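Long-range contact in CyaB (Pseudomonas aeruginosa, PDB 3R5G), which is an adenylyl cyclase, represented here by its class III-type catalytic domain, which probably converts ATP into the second messenger cyclic AMP: residues Lys106-Tyr118 / Glu146-Thr160. Sequence-based numbering, arbitrary orientation.
Sequences KPLEIRMGINTGY and ESASEAGEILISHET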
# COMPACT_ATOMS: atom_id res chain seq x y z
N LYS A 106 -16.27 -18.93 -3.34
CA LYS A 106 -14.85 -19.03 -3.04
C LYS A 106 -14.60 -18.34 -1.70
O LYS A 106 -15.26 -17.36 -1.36
CB LYS A 106 -14.01 -18.38 -4.14
CG LYS A 106 -12.59 -18.94 -4.26
CD LYS A 106 -11.57 -17.88 -4.76
CE LYS A 106 -11.01 -16.97 -3.61
NZ LYS A 106 -10.48 -17.77 -2.42
N PRO A 107 -13.69 -18.89 -0.90
CA PRO A 107 -13.64 -18.30 0.43
C PRO A 107 -12.95 -16.90 0.43
O PRO A 107 -11.96 -16.68 -0.29
CB PRO A 107 -12.84 -19.33 1.24
CG PRO A 107 -12.69 -20.52 0.40
CD PRO A 107 -12.82 -20.08 -1.02
N LEU A 108 -13.51 -16.02 1.25
CA LEU A 108 -13.02 -14.63 1.35
C LEU A 108 -13.01 -14.33 2.83
O LEU A 108 -14.04 -14.51 3.50
CB LEU A 108 -14.01 -13.67 0.69
CG LEU A 108 -14.10 -13.74 -0.84
CD1 LEU A 108 -15.29 -12.94 -1.42
CD2 LEU A 108 -12.76 -13.30 -1.48
N GLU A 109 -11.87 -13.89 3.37
CA GLU A 109 -11.82 -13.65 4.82
C GLU A 109 -10.95 -12.47 5.11
O GLU A 109 -9.92 -12.31 4.49
CB GLU A 109 -11.24 -14.81 5.58
CG GLU A 109 -11.39 -14.53 7.12
CD GLU A 109 -12.78 -14.43 7.62
OE1 GLU A 109 -13.28 -15.53 7.98
OE2 GLU A 109 -13.39 -13.29 7.65
N ILE A 110 -11.37 -11.68 6.08
CA ILE A 110 -10.63 -10.49 6.43
C ILE A 110 -9.47 -10.86 7.32
O ILE A 110 -9.56 -11.79 8.12
CB ILE A 110 -11.59 -9.43 7.12
CG1 ILE A 110 -10.87 -8.09 7.27
CG2 ILE A 110 -12.26 -10.06 8.45
CD1 ILE A 110 -11.91 -7.11 7.82
N ARG A 111 -8.37 -10.15 7.13
CA ARG A 111 -7.30 -10.16 8.12
C ARG A 111 -6.88 -8.76 8.45
O ARG A 111 -7.02 -7.84 7.63
CB ARG A 111 -6.13 -10.98 7.62
CG ARG A 111 -5.44 -10.34 6.51
CD ARG A 111 -4.33 -11.26 6.04
NE ARG A 111 -3.69 -10.57 4.91
CZ ARG A 111 -2.44 -10.78 4.53
NH1 ARG A 111 -1.94 -10.05 3.53
NH2 ARG A 111 -1.71 -11.69 5.15
N MET A 112 -6.34 -8.61 9.66
CA MET A 112 -6.08 -7.28 10.22
C MET A 112 -4.82 -7.21 11.02
O MET A 112 -4.50 -8.20 11.72
CB MET A 112 -7.26 -6.89 11.17
CG MET A 112 -8.57 -6.96 10.40
SD MET A 112 -9.97 -6.62 11.54
CE MET A 112 -10.83 -8.03 11.20
N GLY A 113 -4.17 -6.04 11.00
CA GLY A 113 -3.00 -5.77 11.80
C GLY A 113 -3.20 -4.44 12.52
O GLY A 113 -3.69 -3.52 11.82
N ILE A 114 -2.81 -4.30 13.77
CA ILE A 114 -3.07 -3.05 14.53
C ILE A 114 -1.84 -2.80 15.34
O ILE A 114 -1.35 -3.74 16.03
CB ILE A 114 -4.34 -3.20 15.39
CG1 ILE A 114 -5.49 -3.56 14.48
CG2 ILE A 114 -4.56 -1.91 16.16
CD1 ILE A 114 -6.82 -3.85 15.31
N ASN A 115 -1.36 -1.56 15.37
CA ASN A 115 -0.25 -1.21 16.22
C ASN A 115 -0.51 0.15 16.78
O ASN A 115 -1.21 0.97 16.15
CB ASN A 115 1.04 -1.19 15.36
CG ASN A 115 2.27 -0.72 16.13
OD1 ASN A 115 2.54 -1.21 17.24
ND2 ASN A 115 2.96 0.28 15.59
N THR A 116 0.07 0.51 17.88
CA THR A 116 -0.06 1.82 18.53
C THR A 116 1.34 2.37 18.76
O THR A 116 2.24 1.67 19.15
CB THR A 116 -0.69 1.63 19.88
OG1 THR A 116 -1.96 0.98 19.75
CG2 THR A 116 -0.83 2.98 20.71
N GLY A 117 1.53 3.63 18.42
CA GLY A 117 2.83 4.32 18.68
C GLY A 117 2.81 5.68 18.03
O GLY A 117 1.79 6.12 17.44
N TYR A 118 3.92 6.42 18.24
CA TYR A 118 3.99 7.77 17.68
C TYR A 118 4.18 7.78 16.24
O TYR A 118 5.05 7.11 15.68
CB TYR A 118 5.17 8.53 18.41
CG TYR A 118 4.74 8.91 19.82
CD1 TYR A 118 4.02 10.12 20.09
CD2 TYR A 118 5.03 8.11 20.91
CE1 TYR A 118 3.57 10.45 21.40
CE2 TYR A 118 4.63 8.49 22.18
CZ TYR A 118 3.89 9.63 22.41
OH TYR A 118 3.49 9.96 23.72
N GLU A 146 -0.43 -6.80 9.51
CA GLU A 146 -1.48 -7.24 8.67
C GLU A 146 -0.92 -8.29 7.67
O GLU A 146 -1.58 -9.33 7.45
CB GLU A 146 -2.07 -6.01 8.01
CG GLU A 146 -3.26 -6.30 7.12
CD GLU A 146 -2.90 -6.25 5.65
OE1 GLU A 146 -1.86 -6.74 5.29
OE2 GLU A 146 -3.62 -5.62 4.79
N SER A 147 0.29 -8.05 7.18
CA SER A 147 0.86 -8.96 6.12
C SER A 147 1.12 -10.33 6.75
O SER A 147 1.00 -11.36 6.04
CB SER A 147 2.19 -8.47 5.57
OG SER A 147 1.87 -7.46 4.69
N ALA A 148 1.41 -10.34 8.03
CA ALA A 148 1.75 -11.59 8.77
C ALA A 148 0.54 -12.32 9.25
O ALA A 148 0.61 -13.50 9.69
CB ALA A 148 2.61 -11.22 9.95
N SER A 149 -0.59 -11.64 9.32
CA SER A 149 -1.77 -12.24 9.90
C SER A 149 -2.34 -13.28 8.95
O SER A 149 -2.18 -13.23 7.71
CB SER A 149 -2.81 -11.11 10.26
OG SER A 149 -3.27 -10.53 9.06
N GLU A 150 -2.99 -14.23 9.56
CA GLU A 150 -3.71 -15.28 8.85
C GLU A 150 -5.15 -14.86 8.53
O GLU A 150 -5.78 -13.98 9.19
CB GLU A 150 -3.64 -16.56 9.66
CG GLU A 150 -2.21 -17.09 9.78
CD GLU A 150 -2.13 -18.44 10.49
OE1 GLU A 150 -2.56 -19.43 9.85
OE2 GLU A 150 -1.61 -18.55 11.63
N ALA A 151 -5.79 -15.49 7.54
CA ALA A 151 -7.19 -15.21 7.34
C ALA A 151 -8.00 -15.34 8.61
O ALA A 151 -7.93 -16.39 9.32
CB ALA A 151 -7.77 -16.23 6.32
N GLY A 152 -8.80 -14.31 8.89
CA GLY A 152 -9.64 -14.33 10.05
C GLY A 152 -9.04 -13.86 11.35
O GLY A 152 -9.75 -13.94 12.38
N GLU A 153 -7.81 -13.43 11.29
CA GLU A 153 -7.05 -13.11 12.53
C GLU A 153 -6.90 -11.59 12.61
O GLU A 153 -6.85 -10.87 11.56
CB GLU A 153 -5.66 -13.72 12.35
CG GLU A 153 -4.76 -13.70 13.50
CD GLU A 153 -3.55 -14.63 13.21
OE1 GLU A 153 -2.80 -14.41 12.29
OE2 GLU A 153 -3.36 -15.62 13.95
N ILE A 154 -6.92 -11.11 13.85
CA ILE A 154 -6.56 -9.76 14.13
C ILE A 154 -5.28 -9.85 14.95
O ILE A 154 -5.27 -10.30 16.15
CB ILE A 154 -7.63 -9.09 15.01
CG1 ILE A 154 -8.89 -9.10 14.27
CG2 ILE A 154 -7.20 -7.65 15.33
CD1 ILE A 154 -10.14 -8.55 15.08
N LEU A 155 -4.23 -9.34 14.38
CA LEU A 155 -2.92 -9.37 15.08
C LEU A 155 -2.57 -8.01 15.62
O LEU A 155 -2.71 -6.99 14.85
CB LEU A 155 -1.75 -9.78 14.18
CG LEU A 155 -1.74 -11.22 13.72
CD1 LEU A 155 -0.36 -11.55 13.06
CD2 LEU A 155 -1.83 -12.11 14.95
N ILE A 156 -2.13 -7.84 16.85
CA ILE A 156 -1.78 -6.56 17.40
C ILE A 156 -0.39 -6.65 18.03
O ILE A 156 0.09 -7.78 18.39
CB ILE A 156 -2.81 -6.18 18.51
CG1 ILE A 156 -2.81 -7.09 19.77
CG2 ILE A 156 -4.19 -6.16 17.88
CD1 ILE A 156 -3.64 -6.57 20.95
N SER A 157 0.25 -5.54 18.19
CA SER A 157 1.55 -5.45 18.87
C SER A 157 1.37 -5.37 20.36
O SER A 157 0.28 -5.25 20.94
CB SER A 157 2.26 -4.23 18.33
OG SER A 157 1.55 -3.08 18.84
N HIS A 158 2.49 -5.51 21.06
CA HIS A 158 2.49 -5.40 22.49
C HIS A 158 2.07 -4.05 23.04
O HIS A 158 1.38 -4.01 24.04
CB HIS A 158 3.90 -5.79 23.00
CG HIS A 158 3.98 -5.80 24.49
ND1 HIS A 158 3.45 -6.82 25.26
CD2 HIS A 158 4.43 -4.86 25.36
CE1 HIS A 158 3.60 -6.54 26.54
NE2 HIS A 158 4.21 -5.36 26.63
N GLU A 159 2.47 -2.96 22.36
CA GLU A 159 2.00 -1.65 22.78
C GLU A 159 0.45 -1.61 22.75
O GLU A 159 -0.14 -1.06 23.67
CB GLU A 159 2.60 -0.58 21.85
CG GLU A 159 2.39 0.82 22.44
CD GLU A 159 3.32 1.09 23.67
OE1 GLU A 159 4.34 0.37 23.85
OE2 GLU A 159 2.99 2.01 24.46
N THR A 160 -0.17 -2.14 21.68
CA THR A 160 -1.61 -2.09 21.65
C THR A 160 -2.17 -2.98 22.74
O THR A 160 -3.14 -2.67 23.40
CB THR A 160 -2.08 -2.53 20.26
OG1 THR A 160 -1.52 -1.68 19.25
CG2 THR A 160 -3.61 -2.49 20.15
O HOH W 1 0.75 -10.80 2.78
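Strands 109-116 and 154-157 run parallel, 13° apart, in the mixed sheet of the nucleotide cyclase catalytic domain, hydrogen-bonded from Met112 N to Glu153 O, Leu155 N to Met112 O, Ile114 N to Leu155 O and Ser157 N to Ile114 O. Met112, Ile114 and Ile154 share one sheet face, where helix 74-100 packs on Met112 and Ile154; Met112 CE lies 3.8 Å from Ile154 CG1, and Ile114 CD1 reaches Ile154 CG2. On the other face Gly113 CA lies 3.6 Å from Glu146 N, where a side chain would run into the backbone of helix 137-148. Arginine suits position 111 because its extended chain spans this helix end: Arg111 NH2 donates to Ser149 O (3.0 Å, 159°) in the guanidinium plane and weakly to Ser147 O, while Glu146 O lies over one face. Arg111 NH1 forms a salt bridge with Asp16 and a long, out-of-plane one with Glu146 OE1. Gly152, with positive phi in a type II turn, donates its N-H to Ile110 O. Thr116 OG1 and Thr160 OG1 share a hydrogen bond of 2.7 Å. A hydroxyl suits N-cap Ser157 (chi1 70°): OG weakly accepts from Thr160 N while donating to an in-plane lone pair of Asn115 OD1.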